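Local coordinates for protein spectinomycin phosphotransferase (Legionella pneumophila, PDB 3I1A) that probably transfers a phosphate group from a bound nucleotide to the antibiotic spectinomycin, acting as a resistance factor, at residues E144-K149 with L236-R241; E152-F157 with E287-Y292; H186-T191 with Y280-I285. One frame throughout, in Å; residues are numbered along the deposited sequence. Where two conformers were deposited one is given.

All three contacts are buried, lie away from the known nucleotide and magnesium sites, and sit together in the kinase-like fold. Contacts 2 and 3 share helix 274-297: helix 149-157 crosses it at 287-292 and helix 182-198 at 280-285. They touch through Val154 CG1 and Val189 CG2, 3.6 Å apart, and through Ile289 and Leu188. Contact 1 sets the loop after strand 142-143 against strand 235-237 and what follows, and is more polar: a backbone bond and a carboxylate carry it, whereas contact 2 is apolar apart from carbonyl oxygens at a ring edge, and contact 3 mixes apolar packing with a water bridge. Contacts 1 and 3 meet where Tyr280 OH probably hydrogen-bonds Glu144 OE1.

Contact 1: residues E144-K149 with L236-R241; sequences EIYSPK and LAPKER
Tyr146 meets Pro238 tip to tip, its OH 3.4 Å from Pro238 CG, while Glu144 CG lies over one face of the phenol ring, 3.7 Å above the plane and offset toward the rim. The ring of Tyr279, from helix 274-297, meets this phenol edge-to-face. The contact continues a parallel strand pair in the small mixed sheet of the C-terminal lobe of this kinase-like aminoglycoside phosphotransferase fold. Glu144 N donates to Leu236 O (3.1 Å), at a C=O...N angle of 174°. Leu236 thus bonds the backbone of both Arg142 and Glu144, two apart on the neighbouring strand and its extension, as in parallel pairing. Beside this bond Glu144 CB packs on Ala237 CB at 3.7 Å.

Glu144 has CG anti to the backbone N (chi1 177°), and a bend at chi2 (58°) folds the chain back over the loop. There OE2, through its anti lone pair, accepts from Tyr146 N at 2.9 Å, which ties the carboxylate to the backbone two residues on. The other oxygen takes a hydrogen bond with Tyr280 OH of helix 274-297, and a water that donates to Glu144 OE1 (2.7 Å) accepts from Arg241 NH1 (3.0 Å).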
loop_
_atom_site.group_PDB
_atom_site.type_symbol
_atom_site.label_atom_id
_atom_site.label_comp_id
_atom_site.label_asym_id
_atom_site.label_seq_id
_atom_site.Cartn_x
_atom_site.Cartn_y
_atom_site.Cartn_z
ATOM N N GLU A 144 -14.483 -4.508 3.116
ATOM C CA GLU A 144 -13.904 -5.169 4.280
ATOM C C GLU A 144 -14.908 -6.240 4.710
ATOM O O GLU A 144 -16.092 -5.939 4.921
ATOM C CB GLU A 144 -13.728 -4.186 5.440
ATOM C CG GLU A 144 -13.190 -4.795 6.733
ATOM C CD GLU A 144 -11.847 -5.467 6.510
ATOM O OE1 GLU A 144 -10.878 -4.713 6.289
ATOM O OE2 GLU A 144 -11.779 -6.725 6.528
ATOM N N ILE A 145 -14.449 -7.484 4.814
ATOM C CA ILE A 145 -15.329 -8.569 5.284
ATOM C C ILE A 145 -14.755 -9.333 6.484
ATOM O O ILE A 145 -15.290 -10.381 6.873
ATOM C CB ILE A 145 -15.684 -9.573 4.155
ATOM C CG1 ILE A 145 -14.435 -10.241 3.597
ATOM C CG2 ILE A 145 -16.439 -8.843 3.050
ATOM C CD1 ILE A 145 -14.774 -11.328 2.565
ATOM N N TYR A 146 -13.684 -8.797 7.071
ATOM C CA TYR A 146 -13.027 -9.385 8.231
ATOM C C TYR A 146 -12.653 -10.840 8.007
ATOM O O TYR A 146 -12.817 -11.686 8.885
ATOM C CB TYR A 146 -13.936 -9.222 9.451
ATOM C CG TYR A 146 -14.173 -7.757 9.770
ATOM C CD1 TYR A 146 -13.193 -7.008 10.404
ATOM C CD2 TYR A 146 -15.338 -7.100 9.363
ATOM C CE1 TYR A 146 -13.350 -5.643 10.620
ATOM C CE2 TYR A 146 -15.506 -5.715 9.586
ATOM C CZ TYR A 146 -14.495 -5.005 10.215
ATOM O OH TYR A 146 -14.620 -3.649 10.456
ATOM N N SER A 147 -12.139 -11.114 6.814
ATOM C CA SER A 147 -11.755 -12.460 6.437
ATOM C C SER A 147 -10.787 -13.101 7.418
ATOM O O SER A 147 -9.850 -12.468 7.891
ATOM C CB SER A 147 -11.124 -12.447 5.042
ATOM O OG SER A 147 -10.572 -13.713 4.744
ATOM N N PRO A 148 -11.016 -14.382 7.740
ATOM C CA PRO A 148 -10.169 -15.132 8.661
ATOM C C PRO A 148 -9.032 -15.847 7.906
ATOM O O PRO A 148 -8.225 -16.541 8.522
ATOM C CB PRO A 148 -11.153 -16.116 9.279
ATOM C CG PRO A 148 -11.976 -16.513 8.071
ATOM C CD PRO A 148 -12.271 -15.117 7.475
ATOM N N LYS A 149 -8.953 -15.645 6.590
ATOM C CA LYS A 149 -7.935 -16.296 5.753
ATOM C C LYS A 149 -6.532 -16.337 6.342
ATOM O O LYS A 149 -5.927 -17.410 6.470
ATOM C CB LYS A 149 -7.844 -15.633 4.372
ATOM C CG LYS A 149 -6.710 -16.221 3.514
ATOM C CD LYS A 149 -6.693 -15.697 2.090
ATOM C CE LYS A 149 -5.641 -16.435 1.268
ATOM N NZ LYS A 149 -5.752 -16.164 -0.194
ATOM N N LEU A 236 -13.460 -0.169 0.493
ATOM C CA LEU A 236 -14.457 0.481 1.333
ATOM C C LEU A 236 -14.330 -0.247 2.657
ATOM O O LEU A 236 -14.424 -1.471 2.714
ATOM C CB LEU A 236 -15.877 0.319 0.768
ATOM C CG LEU A 236 -16.119 1.123 -0.499
ATOM C CD1 LEU A 236 -17.443 0.783 -1.130
ATOM C CD2 LEU A 236 -16.081 2.586 -0.133
ATOM N N ALA A 237 -14.085 0.505 3.732
ATOM C CA ALA A 237 -13.912 -0.121 5.021
ATOM C C ALA A 237 -14.019 0.994 6.061
ATOM O O ALA A 237 -14.137 2.167 5.703
ATOM C CB ALA A 237 -12.505 -0.750 5.059
ATOM N N PRO A 238 -14.043 0.634 7.349
ATOM C CA PRO A 238 -14.114 1.632 8.421
ATOM C C PRO A 238 -12.858 2.495 8.279
ATOM O O PRO A 238 -11.803 1.987 7.888
ATOM C CB PRO A 238 -14.036 0.784 9.688
ATOM C CG PRO A 238 -14.723 -0.489 9.269
ATOM C CD PRO A 238 -14.105 -0.731 7.895
ATOM N N LYS A 239 -12.969 3.777 8.614
ATOM C CA LYS A 239 -11.854 4.706 8.495
ATOM C C LYS A 239 -10.606 4.224 9.218
ATOM O O LYS A 239 -9.492 4.606 8.841
ATOM C CB LYS A 239 -12.252 6.088 9.043
ATOM C CG LYS A 239 -12.601 6.128 10.546
ATOM C CD LYS A 239 -12.938 7.574 10.969
ATOM C CE LYS A 239 -13.121 7.705 12.494
ATOM N NZ LYS A 239 -14.232 6.879 13.055
ATOM N N GLU A 240 -10.792 3.404 10.254
ATOM C CA GLU A 240 -9.671 2.897 11.024
ATOM C C GLU A 240 -8.705 2.038 10.189
ATOM O O GLU A 240 -7.552 1.841 10.578
ATOM C CB GLU A 240 -10.196 2.144 12.262
ATOM C CG GLU A 240 -10.840 3.067 13.339
ATOM C CD GLU A 240 -12.219 3.617 12.979
ATOM O OE1 GLU A 240 -12.886 3.107 12.046
ATOM O OE2 GLU A 240 -12.653 4.571 13.655
ATOM N N ARG A 241 -9.173 1.548 9.046
ATOM C CA ARG A 241 -8.325 0.787 8.115
ATOM C C ARG A 241 -7.107 1.653 7.753
ATOM O O ARG A 241 -5.981 1.146 7.569
ATOM C CB ARG A 241 -9.116 0.489 6.853
ATOM C CG ARG A 241 -8.284 0.093 5.641
ATOM C CD ARG A 241 -7.763 -1.325 5.755
ATOM N NE ARG A 241 -6.523 -1.367 6.531
ATOM C CZ ARG A 241 -5.793 -2.463 6.657
ATOM N NH1 ARG A 241 -6.183 -3.587 6.057
ATOM N NH2 ARG A 241 -4.683 -2.440 7.394
HETATM O O HOH W 1 -8.544 -5.077 5.065
#

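Contact 2: residues E152-F157 with E287-Y292; sequences EIVRSF and EDIAVY
Ile153 and Val154 pack on Ile289 and Ala290 to form the apolar part of this contact. Ile153 CG2 touches Ala290 CB at 3.7 Å; CG1 sits beside the backbone N (chi1 -73°), which leaves CG2 anti to that N and against Ala290. Val154 works through CG2, which lies 3.9 Å from Ile289 CG2 and equally near Ala290 CB, so that one methyl sits against two successive residues of helix 274-297. The Val154 and Ile289 side chains cross at about a right angle and touch branch to branch. Val154 also packs on Ile185 and Val189 of helix 182-198, and Trp150 touches Ala290.

Geometrically this is a helix-helix crossing in the helical C-terminal lobe of the kinase-like fold. The two short segments run at 54° to each other with axes 8.8 Å apart, and the CA atoms of Val154 and Ala290 come within 5.3 Å. The small side chain of Ala290 lies at this closest point, where it has the largest share of buried surface.

The second kind of contact pairs an aromatic edge with carbonyl oxygens. Phe157 CE2 is 3.4 Å from Ile289 O, and CZ is the same distance from Ala290 O; both oxygens lie in the ring plane, an arrangement consistent with weak electrostatic attraction to the positive rim of the ring. Within segment 152-157, Ile153 O lies over one face of the ring, 3.4 Å above the plane and offset toward the rim. Gln294 and Leu297, farther along helix 274-297, also touch Phe157.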
loop_
_atom_site.group_PDB
_atom_site.type_symbol
_atom_site.label_atom_id
_atom_site.label_comp_id
_atom_site.label_asym_id
_atom_site.label_seq_id
_atom_site.Cartn_x
_atom_site.Cartn_y
_atom_site.Cartn_z
ATOM N N GLU A 152 -6.111 -18.080 9.759
ATOM C CA GLU A 152 -6.088 -19.530 9.583
ATOM C C GLU A 152 -4.713 -19.994 9.130
ATOM O O GLU A 152 -4.193 -20.985 9.645
ATOM C CB GLU A 152 -7.152 -19.972 8.567
ATOM C CG GLU A 152 -8.579 -19.692 9.034
ATOM C CD GLU A 152 -9.639 -20.112 8.028
ATOM O OE1 GLU A 152 -9.413 -19.968 6.807
ATOM O OE2 GLU A 152 -10.712 -20.570 8.460
ATOM N N ILE A 153 -4.120 -19.273 8.184
ATOM C CA ILE A 153 -2.792 -19.644 7.693
ATOM C C ILE A 153 -1.766 -19.621 8.817
ATOM O O ILE A 153 -0.939 -20.529 8.926
ATOM C CB ILE A 153 -2.332 -18.702 6.568
ATOM C CG1 ILE A 153 -3.126 -19.002 5.300
ATOM C CG2 ILE A 153 -0.839 -18.895 6.287
ATOM C CD1 ILE A 153 -3.024 -17.909 4.250
ATOM N N VAL A 154 -1.800 -18.607 9.672
ATOM C CA VAL A 154 -0.816 -18.581 10.740
ATOM C C VAL A 154 -1.062 -19.754 11.696
ATOM O O VAL A 154 -0.121 -20.315 12.245
ATOM C CB VAL A 154 -0.824 -17.240 11.538
ATOM C CG1 VAL A 154 0.162 -17.308 12.662
ATOM C CG2 VAL A 154 -0.445 -16.067 10.602
ATOM N N ARG A 155 -2.323 -20.137 11.895
ATOM C CA ARG A 155 -2.558 -21.270 12.794
ATOM C C ARG A 155 -2.022 -22.544 12.161
ATOM O O ARG A 155 -1.587 -23.446 12.880
ATOM C CB ARG A 155 -4.053 -21.446 13.123
ATOM C CG ARG A 155 -4.612 -20.296 13.925
ATOM C CD ARG A 155 -5.970 -20.606 14.523
ATOM N NE ARG A 155 -6.643 -19.384 14.939
ATOM C CZ ARG A 155 -7.563 -18.765 14.198
ATOM N NH1 ARG A 155 -7.915 -19.265 13.022
ATOM N NH2 ARG A 155 -8.124 -17.640 14.624
ATOM N N SER A 156 -2.060 -22.632 10.831
ATOM C CA SER A 156 -1.548 -23.830 10.169
ATOM C C SER A 156 -0.046 -23.956 10.407
ATOM O O SER A 156 0.502 -25.053 10.294
ATOM C CB SER A 156 -1.832 -23.809 8.665
ATOM O OG SER A 156 -1.044 -22.834 7.995
ATOM N N PHE A 157 0.621 -22.850 10.746
ATOM C CA PHE A 157 2.070 -22.891 11.004
ATOM C C PHE A 157 2.408 -23.554 12.333
ATOM O O PHE A 157 3.474 -24.148 12.474
ATOM C CB PHE A 157 2.702 -21.483 11.060
ATOM C CG PHE A 157 2.678 -20.712 9.759
ATOM C CD1 PHE A 157 2.337 -21.321 8.546
ATOM C CD2 PHE A 157 3.030 -19.365 9.756
ATOM C CE1 PHE A 157 2.350 -20.601 7.366
ATOM C CE2 PHE A 157 3.045 -18.631 8.564
ATOM C CZ PHE A 157 2.706 -19.250 7.372
ATOM N N GLU A 287 -1.295 -10.851 8.804
ATOM C CA GLU A 287 -1.208 -10.963 7.348
ATOM C C GLU A 287 0.258 -11.112 6.914
ATOM O O GLU A 287 0.586 -11.949 6.078
ATOM C CB GLU A 287 -1.847 -9.721 6.684
ATOM C CG GLU A 287 -3.323 -9.893 6.321
ATOM C CD GLU A 287 -4.110 -8.584 6.231
ATOM O OE1 GLU A 287 -3.589 -7.610 5.646
ATOM O OE2 GLU A 287 -5.255 -8.546 6.739
ATOM N N ASP A 288 1.128 -10.290 7.486
ATOM C CA ASP A 288 2.565 -10.337 7.177
ATOM C C ASP A 288 3.221 -11.615 7.747
ATOM O O ASP A 288 4.132 -12.167 7.134
ATOM C CB ASP A 288 3.305 -9.120 7.754
ATOM C CG ASP A 288 3.185 -7.875 6.870
ATOM O OD1 ASP A 288 2.790 -8.004 5.704
ATOM O OD2 ASP A 288 3.514 -6.777 7.358
ATOM N N ILE A 289 2.779 -12.090 8.908
ATOM C CA ILE A 289 3.400 -13.299 9.458
ATOM C C ILE A 289 3.062 -14.439 8.502
ATOM O O ILE A 289 3.874 -15.338 8.250
ATOM C CB ILE A 289 2.870 -13.614 10.911
ATOM C CG1 ILE A 289 3.475 -12.621 11.906
ATOM C CG2 ILE A 289 3.262 -15.030 11.334
ATOM C CD1 ILE A 289 2.880 -12.674 13.302
ATOM N N ALA A 290 1.846 -14.414 7.966
ATOM C CA ALA A 290 1.419 -15.459 7.056
ATOM C C ALA A 290 2.230 -15.452 5.765
ATOM O O ALA A 290 2.684 -16.495 5.300
ATOM C CB ALA A 290 -0.088 -15.308 6.746
ATOM N N VAL A 291 2.401 -14.267 5.183
ATOM C CA VAL A 291 3.126 -14.107 3.934
ATOM C C VAL A 291 4.626 -14.354 4.059
ATOM O O VAL A 291 5.191 -15.199 3.336
ATOM C CB VAL A 291 2.856 -12.693 3.330
ATOM C CG1 VAL A 291 3.773 -12.444 2.163
ATOM C CG2 VAL A 291 1.386 -12.594 2.863
ATOM N N TYR A 292 5.274 -13.650 4.979
ATOM C CA TYR A 292 6.715 -13.830 5.136
ATOM C C TYR A 292 7.035 -15.140 5.844
ATOM O O TYR A 292 8.041 -15.793 5.545
ATOM C CB TYR A 292 7.318 -12.607 5.830
ATOM C CG TYR A 292 7.104 -11.350 4.996
ATOM C CD1 TYR A 292 5.923 -10.614 5.093
ATOM C CD2 TYR A 292 8.063 -10.926 4.088
ATOM C CE1 TYR A 292 5.703 -9.491 4.304
ATOM C CE2 TYR A 292 7.856 -9.795 3.292
ATOM C CZ TYR A 292 6.675 -9.088 3.408
ATOM O OH TYR A 292 6.471 -7.978 2.627
#

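Contact 3: residues H186-T191 with Y280-I285; sequences HRLVDT and YRHERI. With DMS (dimethyl sulfoxide), chain D.
Thr191 covers one face of the His282 imidazole: its CG2 methyl stands 3.6 Å from the ring centroid and 11° off the normal, a CH-pi contact over the ring centre. It is set between two crossing helices of the C-terminal lobe of this kinase-like fold, segments 186-191 and 280-285, whose axes approach to 8.5 Å at 122° between their N-to-C directions. The CA atoms of Leu188 and His282 are the closest pair across the segments, 5.4 Å apart.

Leu188 is turned at about a right angle to both of its partners. Its CD1 meets Ile285 CG2 at 3.8 Å, while CD2 reaches both Ile285 CD1 and His282 CD2, so the leucine packs against two residues three apart on helix 274-297. Phe327, from helix 322-329, covers Leu188 as well and forms a cation-pi pair with Arg187.

Arg187 is stretched out from CG to NE. A water accepts from Arg187 NE (2.9 Å), donates to Thr191 OG1 and hydrogen-bonds His282 NE2, linking the guanidinium, hydroxyl and imidazole across the helices. Ser278 O holds the other ring nitrogen, ND1, so both ring nitrogens have a partner, which would restrain the ring's rotation. A dimethyl sulfoxide molecule, probably from the crystallisation liquor, takes a weak bond from Arg187 NH1 at the edge of the guanidinium.

With OG1 beside the backbone N (chi1 -67°), the Thr191 hydroxyl bends back to Arg187 O, and this bond helps hold the methyl over the imidazole; Thr191 OG1 and Thr191 N, each 2.8 Å from Arg187 O, reach that oxygen from opposite faces of its carbonyl plane.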
loop_
_atom_site.group_PDB
_atom_site.type_symbol
_atom_site.label_atom_id
_atom_site.label_comp_id
_atom_site.label_asym_id
_atom_site.label_seq_id
_atom_site.Cartn_x
_atom_site.Cartn_y
_atom_site.Cartn_z
ATOM N N HIS A 186 0.831 -15.951 19.008
ATOM C CA HIS A 186 -0.506 -16.445 19.278
ATOM C C HIS A 186 -1.375 -15.266 19.727
ATOM O O HIS A 186 -2.544 -15.177 19.357
ATOM C CB HIS A 186 -0.446 -17.534 20.359
ATOM C CG HIS A 186 -0.028 -18.877 19.836
ATOM N ND1 HIS A 186 -0.910 -19.925 19.693
ATOM C CD2 HIS A 186 1.172 -19.333 19.398
ATOM C CE1 HIS A 186 -0.274 -20.969 19.189
ATOM N NE2 HIS A 186 0.990 -20.637 19.000
ATOM N N ARG A 187 -0.801 -14.355 20.505
ATOM C CA ARG A 187 -1.558 -13.190 20.975
ATOM C C ARG A 187 -2.027 -12.322 19.796
ATOM O O ARG A 187 -3.163 -11.831 19.784
ATOM C CB ARG A 187 -0.711 -12.360 21.955
ATOM C CG ARG A 187 -1.399 -11.080 22.462
ATOM C CD ARG A 187 -0.557 -10.338 23.496
ATOM N NE ARG A 187 -1.111 -9.023 23.833
ATOM C CZ ARG A 187 -0.670 -8.254 24.820
ATOM N NH1 ARG A 187 0.330 -8.662 25.589
ATOM N NH2 ARG A 187 -1.212 -7.058 25.027
ATOM N N LEU A 188 -1.164 -12.129 18.797
ATOM C CA LEU A 188 -1.554 -11.335 17.628
ATOM C C LEU A 188 -2.743 -11.984 16.940
ATOM O O LEU A 188 -3.721 -11.312 16.607
ATOM C CB LEU A 188 -0.379 -11.214 16.634
ATOM C CG LEU A 188 0.739 -10.280 17.117
ATOM C CD1 LEU A 188 2.054 -10.640 16.461
ATOM C CD2 LEU A 188 0.345 -8.824 16.831
ATOM N N VAL A 189 -2.661 -13.297 16.718
ATOM C CA VAL A 189 -3.732 -14.042 16.050
ATOM C C VAL A 189 -5.033 -14.078 16.857
ATOM O O VAL A 189 -6.120 -13.817 16.334
ATOM C CB VAL A 189 -3.321 -15.528 15.802
ATOM C CG1 VAL A 189 -4.507 -16.318 15.234
ATOM C CG2 VAL A 189 -2.129 -15.584 14.824
ATOM N N ASP A 190 -4.904 -14.418 18.131
ATOM C CA ASP A 190 -6.062 -14.544 19.004
ATOM C C ASP A 190 -6.721 -13.205 19.282
ATOM O O ASP A 190 -7.949 -13.142 19.516
ATOM C CB ASP A 190 -5.658 -15.213 20.318
ATOM C CG ASP A 190 -5.134 -16.645 20.115
ATOM O OD1 ASP A 190 -5.359 -17.235 19.042
ATOM O OD2 ASP A 190 -4.518 -17.177 21.063
ATOM N N THR A 191 -5.929 -12.129 19.263
ATOM C CA THR A 191 -6.511 -10.809 19.509
ATOM C C THR A 191 -7.241 -10.343 18.270
ATOM O O THR A 191 -8.339 -9.784 18.366
ATOM C CB THR A 191 -5.459 -9.766 19.901
ATOM O OG1 THR A 191 -4.922 -10.103 21.182
ATOM C CG2 THR A 191 -6.098 -8.374 19.976
ATOM N N TYR A 280 -7.209 -3.791 13.272
ATOM C CA TYR A 280 -6.370 -3.652 12.088
ATOM C C TYR A 280 -4.882 -3.759 12.367
ATOM O O TYR A 280 -4.166 -4.377 11.594
ATOM C CB TYR A 280 -6.665 -2.336 11.361
ATOM C CG TYR A 280 -7.867 -2.431 10.450
ATOM C CD1 TYR A 280 -7.889 -3.348 9.399
ATOM C CD2 TYR A 280 -8.979 -1.602 10.630
ATOM C CE1 TYR A 280 -8.981 -3.438 8.549
ATOM C CE2 TYR A 280 -10.065 -1.679 9.788
ATOM C CZ TYR A 280 -10.068 -2.595 8.743
ATOM O OH TYR A 280 -11.120 -2.662 7.849
ATOM N N ARG A 281 -4.411 -3.170 13.463
ATOM C CA ARG A 281 -2.980 -3.239 13.780
ATOM C C ARG A 281 -2.557 -4.671 14.059
ATOM O O ARG A 281 -1.461 -5.069 13.666
ATOM C CB ARG A 281 -2.640 -2.364 14.974
ATOM C CG ARG A 281 -2.788 -0.900 14.658
ATOM C CD ARG A 281 -2.382 -0.051 15.843
ATOM N NE ARG A 281 -2.299 1.348 15.442
ATOM C CZ ARG A 281 -2.195 2.363 16.289
ATOM N NH1 ARG A 281 -2.162 2.148 17.599
ATOM N NH2 ARG A 281 -2.127 3.605 15.818
ATOM N N HIS A 282 -3.404 -5.453 14.728
ATOM C CA HIS A 282 -3.048 -6.851 14.971
ATOM C C HIS A 282 -3.186 -7.662 13.687
ATOM O O HIS A 282 -2.300 -8.441 13.342
ATOM C CB HIS A 282 -3.942 -7.474 16.075
ATOM C CG HIS A 282 -3.625 -6.997 17.468
ATOM N ND1 HIS A 282 -3.970 -5.745 17.928
ATOM C CD2 HIS A 282 -2.959 -7.599 18.482
ATOM C CE1 HIS A 282 -3.532 -5.594 19.166
ATOM N NE2 HIS A 282 -2.914 -6.704 19.527
ATOM N N GLU A 283 -4.285 -7.473 12.962
ATOM C CA GLU A 283 -4.527 -8.226 11.735
ATOM C C GLU A 283 -3.516 -7.957 10.624
ATOM O O GLU A 283 -3.153 -8.863 9.876
ATOM C CB GLU A 283 -5.949 -7.946 11.228
ATOM C CG GLU A 283 -6.296 -8.555 9.875
ATOM C CD GLU A 283 -6.274 -10.081 9.821
ATOM O OE1 GLU A 283 -6.371 -10.747 10.876
ATOM O OE2 GLU A 283 -6.178 -10.614 8.699
ATOM N N ARG A 284 -3.056 -6.715 10.487
ATOM C CA ARG A 284 -2.072 -6.460 9.442
ATOM C C ARG A 284 -0.789 -7.246 9.742
ATOM O O ARG A 284 -0.138 -7.732 8.819
ATOM C CB ARG A 284 -1.736 -4.977 9.345
ATOM C CG ARG A 284 -0.955 -4.639 8.074
ATOM C CD ARG A 284 -0.689 -3.126 7.985
ATOM N NE ARG A 284 0.026 -2.801 6.753
ATOM C CZ ARG A 284 1.348 -2.861 6.616
ATOM N NH1 ARG A 284 2.117 -3.224 7.648
ATOM N NH2 ARG A 284 1.898 -2.584 5.434
ATOM N N ILE A 285 -0.435 -7.374 11.023
ATOM C CA ILE A 285 0.779 -8.136 11.382
ATOM C C ILE A 285 0.540 -9.623 11.097
ATOM O O ILE A 285 1.422 -10.329 10.590
ATOM C CB ILE A 285 1.173 -7.904 12.858
ATOM C CG1 ILE A 285 1.461 -6.417 13.066
ATOM C CG2 ILE A 285 2.411 -8.718 13.227
ATOM C CD1 ILE A 285 1.623 -5.986 14.510
HETATM S S DMS D . 3.356 -10.689 24.992
HETATM O O DMS D . 2.941 -10.496 26.405
HETATM C C1 DMS D . 4.971 -11.370 24.997
HETATM C C2 DMS D . 2.390 -11.985 24.259
HETATM O O HOH W 2 -3.195 -7.787 22.242
#